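Local coordinates for protein member of s1p family of ribosomal proteins (Pyrococcus furiosus, PDB 5YH1) that is the manganese-binding DHH-domain part of a longer protein and probably acts as an exonuclease on nucleic acids, at residues L16-P22 with A45-R50; I58-H62 with D111-D115; A74-A78 with A203-A207; I116-M120 with R150-V156; R217-L221 with L280-G284. All blocks are in the same frame, centred on the assembly; numbering follows the deposited sequence.

Contact 1 (L16-P22 with A45-R50); sequences LDRRAQP and AFMIRR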
# COMPACT_ATOMS: atom_id res chain seq x y z
N LEU A 16 16.65 12.84 -37.48
CA LEU A 16 16.61 12.51 -36.05
C LEU A 16 17.92 11.88 -35.60
O LEU A 16 18.45 12.26 -34.56
CB LEU A 16 15.43 11.58 -35.72
CG LEU A 16 14.07 12.25 -35.54
CD1 LEU A 16 13.00 11.17 -35.38
CD2 LEU A 16 14.04 13.21 -34.35
N ASP A 17 18.42 10.93 -36.38
CA ASP A 17 19.75 10.35 -36.14
C ASP A 17 20.84 11.41 -36.06
O ASP A 17 21.68 11.37 -35.17
CB ASP A 17 20.13 9.36 -37.25
CG ASP A 17 19.37 8.05 -37.15
OD1 ASP A 17 18.68 7.83 -36.13
OD2 ASP A 17 19.47 7.24 -38.09
N ARG A 18 20.81 12.36 -36.99
CA ARG A 18 21.82 13.41 -37.06
C ARG A 18 21.70 14.32 -35.85
O ARG A 18 22.68 14.53 -35.14
CB ARG A 18 21.68 14.21 -38.35
CG ARG A 18 22.88 15.07 -38.70
CD ARG A 18 22.61 15.88 -39.97
NE ARG A 18 23.78 16.62 -40.45
CZ ARG A 18 24.15 17.84 -40.06
NH1 ARG A 18 23.47 18.51 -39.13
NH2 ARG A 18 25.23 18.40 -40.59
N ARG A 19 20.51 14.85 -35.58
CA ARG A 19 20.34 15.76 -34.45
C ARG A 19 20.60 15.12 -33.08
O ARG A 19 21.04 15.79 -32.15
CB ARG A 19 18.96 16.42 -34.43
CG ARG A 19 18.99 17.68 -33.57
CD ARG A 19 17.63 18.24 -33.25
NE ARG A 19 17.73 19.25 -32.20
CZ ARG A 19 16.73 20.05 -31.83
NH1 ARG A 19 15.54 19.98 -32.43
NH2 ARG A 19 16.92 20.94 -30.85
N ALA A 20 20.31 13.83 -32.96
CA ALA A 20 20.48 13.12 -31.69
C ALA A 20 21.94 12.91 -31.31
O ALA A 20 22.24 12.75 -30.13
CB ALA A 20 19.76 11.78 -31.72
N GLN A 21 22.83 12.89 -32.30
CA GLN A 21 24.26 12.71 -32.04
C GLN A 21 24.70 13.71 -30.99
O GLN A 21 24.50 14.90 -31.18
CB GLN A 21 25.10 12.96 -33.30
CG GLN A 21 25.01 11.86 -34.34
CD GLN A 21 25.57 10.54 -33.84
OE1 GLN A 21 26.47 10.51 -33.00
NE2 GLN A 21 25.05 9.44 -34.37
N PRO A 22 25.28 13.24 -29.89
CA PRO A 22 25.80 14.18 -28.90
C PRO A 22 27.17 14.74 -29.29
O PRO A 22 27.93 14.07 -30.00
CB PRO A 22 25.92 13.32 -27.64
CG PRO A 22 26.23 11.96 -28.17
CD PRO A 22 25.50 11.84 -29.49
N ALA A 45 23.50 8.61 -24.43
CA ALA A 45 23.02 9.97 -24.64
C ALA A 45 22.33 10.12 -25.99
O ALA A 45 21.34 10.82 -26.11
CB ALA A 45 24.17 10.97 -24.51
N PHE A 46 22.87 9.45 -27.01
CA PHE A 46 22.23 9.41 -28.32
C PHE A 46 20.80 8.85 -28.23
O PHE A 46 19.86 9.45 -28.74
CB PHE A 46 23.06 8.58 -29.32
CG PHE A 46 22.33 8.26 -30.60
CD1 PHE A 46 22.30 9.18 -31.64
CD2 PHE A 46 21.65 7.06 -30.75
CE1 PHE A 46 21.61 8.89 -32.82
CE2 PHE A 46 20.97 6.77 -31.92
CZ PHE A 46 20.94 7.69 -32.95
N MSE A 47 20.66 7.70 -27.57
CA MSE A 47 19.34 7.05 -27.46
C MSE A 47 18.36 7.91 -26.70
O MSE A 47 17.20 8.03 -27.09
CB MSE A 47 19.49 5.68 -26.82
CG MSE A 47 20.02 4.70 -27.85
SE MSE A 47 20.37 2.96 -27.01
CE MSE A 47 18.47 2.40 -26.89
N ILE A 48 18.82 8.55 -25.63
CA ILE A 48 17.93 9.38 -24.82
C ILE A 48 17.50 10.62 -25.61
O ILE A 48 16.30 10.93 -25.69
CB ILE A 48 18.57 9.72 -23.45
CG1 ILE A 48 18.59 8.45 -22.59
CG2 ILE A 48 17.80 10.81 -22.73
CD1 ILE A 48 19.50 8.51 -21.39
N ARG A 49 18.47 11.29 -26.24
CA ARG A 49 18.17 12.48 -27.05
C ARG A 49 17.23 12.16 -28.21
O ARG A 49 16.35 12.94 -28.54
CB ARG A 49 19.47 13.10 -27.60
CG ARG A 49 20.33 13.82 -26.56
CD ARG A 49 21.73 14.10 -27.11
NE ARG A 49 21.68 14.89 -28.35
CZ ARG A 49 21.45 16.20 -28.41
NH1 ARG A 49 21.27 16.91 -27.32
NH2 ARG A 49 21.42 16.80 -29.58
N ARG A 50 17.40 10.99 -28.83
CA ARG A 50 16.57 10.60 -29.96
C ARG A 50 15.11 10.40 -29.53
O ARG A 50 14.19 10.90 -30.19
CB ARG A 50 17.11 9.34 -30.63
CG ARG A 50 16.63 9.20 -32.06
CD ARG A 50 17.13 7.93 -32.73
NE ARG A 50 16.88 7.98 -34.18
CZ ARG A 50 15.69 7.82 -34.75
NH1 ARG A 50 14.60 7.59 -34.01
NH2 ARG A 50 15.58 7.89 -36.08
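Arg49 and Arg50 of helix 32-53 both reach the C-terminal end of helix 2-20, forming a steep helix-helix crossing whose short segments stand at 121° with axes 8.9 Å apart. The bonds to backbone carbonyls come from Arg49. A bend at chi3 (57°) turns the edge of its guanidinium against two successive carbonyls: NH2 meets Arg19 O at 2.8 Å, nearly in line with that carbonyl bond, while NE reaches Ala20 O at 2.8 Å from above the carbonyl plane. Its NH1 turns to Ile210 O, so one side chain joins three helices. A leucine here would probably leave the two carbonyls at the end of helix 2-20 without these donors and cut the link to Ile210. The charge pairing belongs to Arg50, whose extended chain carries NE to Asp17 OD1 at 2.7 Å; NH2 adds a weak bond to the same oxygen and forms a salt bridge with Glu13. Apolar contacts fill the middle: the Phe46 ring comes within 3.6 Å of Ala20 CB through its CE1, and Pro22 CD rests near Phe46 CB. Over one face of the Arg50 guanidinium lies Leu16 CB, 3.7 Å from NH2.

Contact 2 (I58-H62 with D111-D115); sequences IILRH and DVLKD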
# COMPACT_ATOMS: atom_id res chain seq x y z
N ILE A 58 9.77 8.67 -21.91
CA ILE A 58 10.88 8.06 -21.22
C ILE A 58 10.44 7.69 -19.81
O ILE A 58 9.83 8.50 -19.11
CB ILE A 58 12.08 9.03 -21.16
CG1 ILE A 58 12.61 9.28 -22.57
CG2 ILE A 58 13.18 8.50 -20.24
CD1 ILE A 58 13.69 10.35 -22.63
N ILE A 59 10.75 6.47 -19.40
CA ILE A 59 10.64 6.06 -18.01
C ILE A 59 12.04 5.90 -17.46
O ILE A 59 12.84 5.13 -18.00
CB ILE A 59 9.97 4.69 -17.83
CG1 ILE A 59 8.63 4.64 -18.52
CG2 ILE A 59 9.78 4.39 -16.34
CD1 ILE A 59 8.07 3.23 -18.52
N LEU A 60 12.33 6.62 -16.38
CA LEU A 60 13.60 6.50 -15.68
C LEU A 60 13.37 5.86 -14.31
O LEU A 60 12.73 6.44 -13.44
CB LEU A 60 14.28 7.86 -15.56
CG LEU A 60 15.77 7.85 -15.22
CD1 LEU A 60 16.42 9.18 -15.55
CD2 LEU A 60 16.02 7.51 -13.76
N ARG A 61 13.89 4.65 -14.14
CA ARG A 61 13.88 3.93 -12.86
C ARG A 61 15.23 4.06 -12.21
O ARG A 61 16.26 3.88 -12.88
CB ARG A 61 13.62 2.45 -13.09
CG ARG A 61 12.18 2.09 -13.35
CD ARG A 61 11.53 1.62 -12.06
NE ARG A 61 10.08 1.50 -12.20
CZ ARG A 61 9.24 1.58 -11.18
NH1 ARG A 61 9.68 1.76 -9.94
NH2 ARG A 61 7.94 1.46 -11.40
N HIS A 62 15.25 4.35 -10.91
CA HIS A 62 16.49 4.41 -10.15
C HIS A 62 16.33 3.86 -8.74
O HIS A 62 15.27 3.96 -8.13
CB HIS A 62 17.03 5.85 -10.09
CG HIS A 62 16.17 6.80 -9.31
ND1 HIS A 62 16.18 6.85 -7.93
CD2 HIS A 62 15.29 7.74 -9.71
CE1 HIS A 62 15.33 7.77 -7.52
NE2 HIS A 62 14.78 8.33 -8.58
N ASP A 111 7.58 -3.57 -10.11
CA ASP A 111 7.92 -2.32 -10.80
C ASP A 111 7.75 -2.42 -12.31
O ASP A 111 7.11 -1.56 -12.91
CB ASP A 111 9.37 -1.89 -10.49
CG ASP A 111 9.56 -1.47 -9.04
OD1 ASP A 111 8.57 -1.35 -8.31
OD2 ASP A 111 10.72 -1.28 -8.62
N VAL A 112 8.33 -3.44 -12.93
CA VAL A 112 8.27 -3.53 -14.39
C VAL A 112 6.83 -3.79 -14.87
O VAL A 112 6.40 -3.26 -15.91
CB VAL A 112 9.25 -4.57 -14.95
CG1 VAL A 112 8.78 -6.00 -14.66
CG2 VAL A 112 9.43 -4.35 -16.44
N LEU A 113 6.07 -4.56 -14.12
CA LEU A 113 4.69 -4.86 -14.54
C LEU A 113 3.84 -3.60 -14.49
O LEU A 113 3.02 -3.35 -15.37
CB LEU A 113 4.10 -6.00 -13.70
CG LEU A 113 4.77 -7.36 -14.01
CD1 LEU A 113 4.32 -8.41 -13.01
CD2 LEU A 113 4.48 -7.82 -15.43
N LYS A 114 4.06 -2.79 -13.47
CA LYS A 114 3.41 -1.49 -13.39
C LYS A 114 3.83 -0.60 -14.58
O LYS A 114 2.99 0.03 -15.23
CB LYS A 114 3.74 -0.85 -12.04
CG LYS A 114 3.11 0.50 -11.79
CD LYS A 114 4.10 1.62 -12.03
CE LYS A 114 3.51 2.98 -11.68
NZ LYS A 114 3.75 3.33 -10.26
N ASP A 115 5.12 -0.57 -14.89
CA ASP A 115 5.61 0.21 -16.02
C ASP A 115 4.95 -0.24 -17.34
O ASP A 115 4.57 0.58 -18.18
CB ASP A 115 7.15 0.10 -16.11
CG ASP A 115 7.87 0.79 -14.95
OD1 ASP A 115 7.23 1.61 -14.26
OD2 ASP A 115 9.07 0.52 -14.74
O HOH W 1 6.66 2.49 -8.93
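Arg61, on strand 58-63 of the five-stranded parallel sheet, is held by two aspartates one turn apart on helix 109-126, which runs nearly antiparallel to the strand (167° between the short segments). The in-plane part of this salt-bridge network is with Asp115. The Arg61 chain bends at chi2 (-97°) on its way to the helix and presents its guanidinium side-on: NE donates to Asp115 OD2 at 2.9 Å, on the syn lone pair, and NH2 to Asp115 OD1 at 3.0 Å, on the syn side but out of the carboxylate plane. Both bonds stay close to the guanidinium plane and are fairly straight. Asp111 pairs differently. Its carboxylate stacks on the guanidinium, the planes 8° apart, with Asp111 CB over the centre, 3.5 Å from Arg61 CZ. Asp111 OD2 lies 3.5 Å from Arg61 NH1, well out of the guanidinium plane, so this attraction is one of charge alone; OD2 is hydrogen-bonded to Ser102 OG. Water adds a further link, accepting from Arg61 NH2 at 3.0 Å and weakly from Lys114 NZ. The apolar share is small: Ile59 CD1 packs on Asp115 CB at 4.1 Å. Asp115 has second partners, Arg100 at OD1 and the Tyr107 hydroxyl at OD2, while Lys114 also packs on Met270 of the second subunit. With arginines at both oxygens and a hydroxyl besides, the buried Asp115 is probably kept ionised, and the paired charges are likely to offset the cost of burying Arg61 between sheet and helix.

Contact 3 (A74-A78 with A203-A207); sequences ALETA and ATEVA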
# COMPACT_ATOMS: atom_id res chain seq x y z
N ALA A 74 19.96 14.08 -11.85
CA ALA A 74 20.92 14.57 -12.85
C ALA A 74 20.37 14.41 -14.27
O ALA A 74 20.33 15.36 -15.06
CB ALA A 74 22.26 13.85 -12.72
N LEU A 75 19.91 13.20 -14.59
CA LEU A 75 19.39 12.90 -15.92
C LEU A 75 18.10 13.68 -16.22
O LEU A 75 17.95 14.24 -17.31
CB LEU A 75 19.18 11.40 -16.09
CG LEU A 75 20.51 10.64 -16.08
CD1 LEU A 75 20.32 9.17 -15.78
CD2 LEU A 75 21.26 10.84 -17.39
N GLU A 76 17.20 13.74 -15.25
CA GLU A 76 15.96 14.51 -15.39
C GLU A 76 16.23 15.98 -15.69
O GLU A 76 15.55 16.61 -16.52
CB GLU A 76 15.08 14.35 -14.13
CG GLU A 76 13.85 15.25 -14.08
CD GLU A 76 12.89 14.95 -12.93
OE1 GLU A 76 12.02 15.80 -12.67
OE2 GLU A 76 12.95 13.88 -12.30
N THR A 77 17.23 16.54 -15.01
CA THR A 77 17.57 17.95 -15.15
C THR A 77 18.04 18.29 -16.57
O THR A 77 17.76 19.37 -17.08
CB THR A 77 18.63 18.35 -14.10
OG1 THR A 77 18.13 18.07 -12.80
CG2 THR A 77 18.98 19.83 -14.19
N ALA A 78 18.74 17.36 -17.22
CA ALA A 78 19.17 17.51 -18.61
C ALA A 78 18.02 17.25 -19.61
O ALA A 78 17.91 17.92 -20.64
CB ALA A 78 20.31 16.55 -18.90
N ALA A 203 25.98 9.09 -14.30
CA ALA A 203 24.75 9.69 -14.80
C ALA A 203 24.91 11.17 -15.05
O ALA A 203 24.30 11.72 -15.98
CB ALA A 203 23.60 9.43 -13.84
N THR A 204 25.68 11.83 -14.20
CA THR A 204 25.97 13.25 -14.41
C THR A 204 26.74 13.44 -15.72
O THR A 204 26.42 14.33 -16.50
CB THR A 204 26.75 13.86 -13.23
OG1 THR A 204 25.93 13.83 -12.05
CG2 THR A 204 27.14 15.30 -13.52
N GLU A 205 27.72 12.57 -16.00
CA GLU A 205 28.46 12.68 -17.26
C GLU A 205 27.53 12.39 -18.45
O GLU A 205 27.51 13.16 -19.42
CB GLU A 205 29.69 11.77 -17.29
CG GLU A 205 30.71 12.03 -16.18
CD GLU A 205 31.48 13.35 -16.30
OE1 GLU A 205 31.29 14.12 -17.27
OE2 GLU A 205 32.30 13.64 -15.41
N VAL A 206 26.72 11.33 -18.36
CA VAL A 206 25.74 11.08 -19.43
C VAL A 206 24.86 12.30 -19.62
O VAL A 206 24.61 12.72 -20.76
CB VAL A 206 24.87 9.83 -19.18
CG1 VAL A 206 23.77 9.73 -20.23
CG2 VAL A 206 25.71 8.56 -19.21
N ALA A 207 24.40 12.88 -18.52
CA ALA A 207 23.53 14.06 -18.59
C ALA A 207 24.18 15.22 -19.35
O ALA A 207 23.51 15.94 -20.08
CB ALA A 207 23.11 14.51 -17.20
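Leu75 reaches from helix 66-86 across to Ala203, Val206 and Ala207 of helix 199-210, the bulkiest side chain in an interface made otherwise mostly of alanines. Its CB lies against Leu60 CD1 of strand 58-63, at 3.6 Å, so the side chain starts on the central sheet. With CG anti to the carbonyl carbon (chi1 -67°), the branch swings toward the second helix, and CG comes up to Ala203 CB. There the two methyls part company. CD1 packs on Ala203 CB at 3.8 Å. CD2 goes to the backbone, 3.5 Å from Ala203 O, and also touches Val206 CG1 at 3.9 Å and the backbone near Ala207 N. Leu75 and Val206 both rest on Ile161 of strand 158-161, which places the two helices side by side on one face of the parallel sheet. Alanines complete the seam: Ala78 CB meets Ala207 CB at 3.9 Å, and Ala74 CB faces Thr204 OG1 at 3.7 Å, a hydroxyl that is hydrogen-bonded to Gly200 O. The short segments run almost parallel, 10° apart, with axes 8.5 Å from each other, a spacing that small side chains permit. Asp67, a manganese ligand, lies near the start of helix 66-86, its side chain about 7 Å from that of Ala203. No hydrogen bond joins residues 74-78 to 203-207, though Ala78 O accepts one from Asn211 just beyond; Ala203 O is engaged by Ala207 N in its own helix, and here the cohesion is mainly the close fit of methyl groups, which depends on shape.

Contact 4 (I116-M120 with R150-V156); sequences IIFMM and RLKAYGV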
# COMPACT_ATOMS: atom_id res chain seq x y z
N ILE A 116 4.81 -1.54 -17.52
CA ILE A 116 4.20 -2.07 -18.74
C ILE A 116 2.69 -1.74 -18.80
O ILE A 116 2.18 -1.31 -19.84
CB ILE A 116 4.46 -3.59 -18.88
CG1 ILE A 116 5.95 -3.83 -19.14
CG2 ILE A 116 3.63 -4.21 -20.02
CD1 ILE A 116 6.40 -5.27 -18.99
N ILE A 117 1.98 -1.89 -17.70
CA ILE A 117 0.54 -1.59 -17.69
C ILE A 117 0.32 -0.11 -17.98
O ILE A 117 -0.51 0.25 -18.81
CB ILE A 117 -0.12 -2.00 -16.36
CG1 ILE A 117 -0.13 -3.53 -16.26
CG2 ILE A 117 -1.54 -1.44 -16.23
CD1 ILE A 117 -0.20 -4.07 -14.84
N PHE A 118 1.08 0.75 -17.32
CA PHE A 118 0.98 2.19 -17.52
C PHE A 118 1.34 2.59 -18.95
O PHE A 118 0.63 3.39 -19.56
CB PHE A 118 1.88 2.95 -16.52
CG PHE A 118 1.22 3.22 -15.19
CD1 PHE A 118 0.31 2.33 -14.62
CD2 PHE A 118 1.54 4.38 -14.48
CE1 PHE A 118 -0.28 2.60 -13.38
CE2 PHE A 118 0.96 4.65 -13.24
CZ PHE A 118 0.04 3.75 -12.70
N MSE A 119 2.43 2.05 -19.50
CA MSE A 119 2.84 2.42 -20.87
C MSE A 119 1.84 1.92 -21.89
O MSE A 119 1.59 2.59 -22.89
CB MSE A 119 4.27 1.96 -21.19
CG MSE A 119 4.33 0.48 -21.52
SE MSE A 119 6.14 -0.23 -21.91
CE MSE A 119 7.06 0.15 -20.21
N MSE A 120 1.25 0.76 -21.65
CA MSE A 120 0.26 0.21 -22.59
C MSE A 120 -1.02 1.03 -22.54
O MSE A 120 -1.68 1.20 -23.57
CB MSE A 120 0.00 -1.27 -22.31
CG MSE A 120 1.13 -2.15 -22.82
SE MSE A 120 1.40 -1.94 -24.77
CE MSE A 120 -0.43 -2.39 -25.37
N ARG A 150 10.35 -9.42 -20.08
CA ARG A 150 9.01 -8.88 -20.21
C ARG A 150 8.97 -7.63 -21.07
O ARG A 150 8.11 -7.51 -21.96
CB ARG A 150 8.39 -8.64 -18.84
CG ARG A 150 8.03 -9.94 -18.15
CD ARG A 150 7.88 -9.74 -16.67
NE ARG A 150 7.49 -10.95 -15.95
CZ ARG A 150 8.31 -11.95 -15.64
NH1 ARG A 150 9.59 -11.92 -16.01
NH2 ARG A 150 7.83 -12.99 -14.97
N LEU A 151 9.91 -6.70 -20.86
CA LEU A 151 9.98 -5.51 -21.70
C LEU A 151 10.24 -5.84 -23.18
O LEU A 151 9.71 -5.17 -24.08
CB LEU A 151 11.03 -4.51 -21.18
CG LEU A 151 10.67 -3.82 -19.87
CD1 LEU A 151 11.87 -3.09 -19.30
CD2 LEU A 151 9.51 -2.85 -20.05
N LYS A 152 11.04 -6.86 -23.44
CA LYS A 152 11.36 -7.21 -24.83
C LYS A 152 10.17 -7.84 -25.57
O LYS A 152 10.08 -7.73 -26.79
CB LYS A 152 12.61 -8.10 -24.89
CG LYS A 152 13.91 -7.33 -24.61
CD LYS A 152 14.04 -6.06 -25.45
CE LYS A 152 15.46 -5.50 -25.40
NZ LYS A 152 15.59 -4.22 -26.15
N ALA A 153 9.23 -8.43 -24.84
CA ALA A 153 7.98 -8.86 -25.46
C ALA A 153 7.21 -7.68 -26.05
O ALA A 153 6.34 -7.86 -26.91
CB ALA A 153 7.12 -9.61 -24.46
N TYR A 154 7.53 -6.46 -25.61
CA TYR A 154 6.90 -5.25 -26.14
C TYR A 154 7.82 -4.45 -27.08
O TYR A 154 7.46 -3.35 -27.48
CB TYR A 154 6.39 -4.39 -24.98
CG TYR A 154 5.27 -5.08 -24.24
CD1 TYR A 154 5.55 -6.05 -23.30
CD2 TYR A 154 3.94 -4.79 -24.53
CE1 TYR A 154 4.52 -6.71 -22.64
CE2 TYR A 154 2.91 -5.45 -23.88
CZ TYR A 154 3.21 -6.41 -22.94
OH TYR A 154 2.18 -7.07 -22.30
N GLY A 155 8.98 -5.00 -27.43
CA GLY A 155 9.96 -4.29 -28.27
C GLY A 155 10.54 -3.01 -27.68
O GLY A 155 10.93 -2.09 -28.40
N VAL A 156 10.60 -2.95 -26.35
CA VAL A 156 11.07 -1.75 -25.64
C VAL A 156 12.60 -1.69 -25.65
O VAL A 156 13.27 -2.70 -25.46
CB VAL A 156 10.52 -1.72 -24.20
CG1 VAL A 156 11.30 -0.76 -23.31
CG2 VAL A 156 9.04 -1.35 -24.21
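Ile116 stands at about a right angle to Tyr154 and sets its CG2 methyl over one face of the ring, a CH-pi contact with CG2 3.9 Å from the centroid of the Tyr154 ring and 23° off its normal. Its other branch points elsewhere: Ile116 CG1 touches Leu151 CD2 at 3.8 Å, and CD1 goes on to Arg150 CB at 3.9 Å, so the isoleucine spreads over three residues of the opposing segment. Met120, a selenomethionine, approaches the same ring obliquely. Its SE is 4.9 Å from the Tyr154 centroid and 68° from the normal, a Met-aromatic contact. The second selenomethionine, Met119, takes the crowded position between backbone N and carbonyl carbon (chi1 78°), which sends its chain toward the end of helix 145-152. There SE meets Val156 CG2 at 3.9 Å, while CE touches Leu151 CD2, the two side chains crossing at about a right angle. The polar ends turn to the second subunit: Tyr154 OH is hydrogen-bonded to Gly274 O of that subunit, and Arg150 forms salt bridges with Glu263 and Glu299 of the second subunit, so this apolar layer lies beside the subunit interface. In the backbone, Leu151 O takes bonds from Tyr154 N and Val156 N, which come from opposite faces of its plane. Gly155, with positive phi, is the C-prime residue of a Schellman motif, its N bonded to Lys152 O at 3.0 Å. The turn leads from the helix to strand 158-161, completing the beta-alpha-beta crossover from strand 132-136, with helix 109-126 packed alongside.

Contact 5 (R217-L221 with L280-G284); sequences RIKHL and LLITG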
# COMPACT_ATOMS: atom_id res chain seq x y z
N ARG A 217 24.77 23.70 -13.57
CA ARG A 217 23.74 23.40 -12.58
C ARG A 217 24.00 22.08 -11.84
O ARG A 217 23.77 21.99 -10.65
CB ARG A 217 22.37 23.35 -13.27
CG ARG A 217 21.20 23.25 -12.31
CD ARG A 217 19.89 23.20 -13.06
NE ARG A 217 19.60 24.47 -13.71
CZ ARG A 217 19.15 25.56 -13.09
NH1 ARG A 217 18.92 25.57 -11.78
NH2 ARG A 217 18.93 26.66 -13.80
N ILE A 218 24.49 21.06 -12.55
CA ILE A 218 24.61 19.71 -11.97
C ILE A 218 26.02 19.20 -11.68
O ILE A 218 26.17 18.10 -11.17
CB ILE A 218 23.92 18.65 -12.88
CG1 ILE A 218 24.69 18.43 -14.18
CG2 ILE A 218 22.49 19.05 -13.18
CD1 ILE A 218 24.15 17.29 -15.00
N LYS A 219 27.05 19.98 -12.00
CA LYS A 219 28.43 19.46 -11.90
C LYS A 219 28.89 19.12 -10.48
O LYS A 219 29.87 18.39 -10.31
CB LYS A 219 29.44 20.40 -12.58
CG LYS A 219 29.52 21.79 -11.99
CD LYS A 219 30.32 22.69 -12.90
CE LYS A 219 30.42 24.10 -12.33
NZ LYS A 219 31.11 24.96 -13.31
N HIS A 220 28.17 19.61 -9.48
CA HIS A 220 28.40 19.22 -8.07
C HIS A 220 27.68 17.94 -7.60
O HIS A 220 27.96 17.43 -6.50
CB HIS A 220 28.00 20.38 -7.15
CG HIS A 220 26.52 20.58 -7.05
ND1 HIS A 220 25.76 21.11 -8.07
CD2 HIS A 220 25.65 20.28 -6.05
CE1 HIS A 220 24.50 21.16 -7.70
NE2 HIS A 220 24.40 20.66 -6.48
N LEU A 221 26.77 17.42 -8.42
CA LEU A 221 25.98 16.23 -8.03
C LEU A 221 26.83 14.99 -7.78
O LEU A 221 26.57 14.25 -6.83
CB LEU A 221 24.89 15.92 -9.07
CG LEU A 221 23.79 16.98 -9.20
CD1 LEU A 221 22.67 16.48 -10.09
CD2 LEU A 221 23.23 17.40 -7.85
N LEU A 280 19.30 18.78 -3.18
CA LEU A 280 20.48 18.57 -4.03
C LEU A 280 21.13 19.86 -4.54
O LEU A 280 22.16 19.81 -5.22
CB LEU A 280 20.11 17.71 -5.23
CG LEU A 280 19.86 16.23 -4.95
CD1 LEU A 280 19.36 15.58 -6.22
CD2 LEU A 280 21.10 15.53 -4.42
N LEU A 281 20.50 21.01 -4.23
CA LEU A 281 20.99 22.34 -4.58
C LEU A 281 21.05 22.54 -6.09
O LEU A 281 22.08 22.96 -6.61
CB LEU A 281 22.36 22.62 -3.93
CG LEU A 281 22.78 24.11 -3.85
CD1 LEU A 281 22.11 24.78 -2.68
CD2 LEU A 281 24.28 24.27 -3.72
N ILE A 282 19.98 22.22 -6.81
CA ILE A 282 19.98 22.47 -8.26
C ILE A 282 18.99 23.52 -8.70
O ILE A 282 18.83 23.76 -9.89
CB ILE A 282 19.79 21.18 -9.09
CG1 ILE A 282 18.40 20.58 -8.88
CG2 ILE A 282 20.86 20.16 -8.74
CD1 ILE A 282 18.03 19.57 -9.94
N THR A 283 18.30 24.13 -7.75
CA THR A 283 17.48 25.30 -8.02
C THR A 283 18.25 26.51 -7.50
O THR A 283 19.22 26.39 -6.74
CB THR A 283 16.12 25.22 -7.29
OG1 THR A 283 16.29 25.43 -5.89
CG2 THR A 283 15.45 23.88 -7.50
N GLY A 284 17.81 27.69 -7.89
CA GLY A 284 18.40 28.90 -7.34
C GLY A 284 17.89 29.26 -5.96
O GLY A 284 18.26 30.30 -5.43
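His220 and Arg217 donate side-chain hydrogen bonds to backbone carbonyls of residues 280-284, a loop-to-turn contact that joins the connection between helices 215-218 and 221-229 to the one between helices 276-279 and 286-311. His220 NE2 bonds to Leu280 O at 2.7 Å, in the carbonyl plane and close to the plane of the ring. Its CG sits between backbone N and carbonyl carbon (chi1 73°), which turns the imidazole toward the opposing loop, where NE2 also packs against Leu281 CB at 3.8 Å. The accepting loop follows a helix, which Leu281, with positive phi, leaves through a Schellman motif, and the donor side has a type I beta turn from Ile218 to Leu221. An alanine in place of His220 would probably leave Leu280 O without this donor and open a gap beside Leu281 CB. Arg217 extends along its first bonds and then bends at chi3 (-69°), taking NH1 to Ile282 O at 2.6 Å, near the guanidinium plane. Beside the His220 bond lies an apolar patch, where Leu221 CD2 meets Ile282 CG2 at 3.7 Å and Leu280 CB at 4.1 Å. Leu221 and Leu280 both rest on Thr70 of helix 66-86, and Leu221 CD2 also lies over one face of the His220 ring.

From the N terminus, contact 1 closes first, folding helix 2-20 back on helix 32-53. The chain then enters strand 58-63, where contact 2 opens beside contact 1 as Ile58 packs on Ile48, and helix 66-86, where contact 3 opens before contact 2 has closed, so the two cross. Helix 109-126 closes contact 2 and at once opens contact 4, which closes within the loop spanned by contact 3. Contact 3 closes last of these, on helix 199-210, and contact 5 follows in series. Contacts 2 and 4 share helix 109-126 and meet where Ile59 packs on Met119; contacts 2 and 3 join sheet to helix, while Thr77 on Ile282 links contact 3 to contact 5.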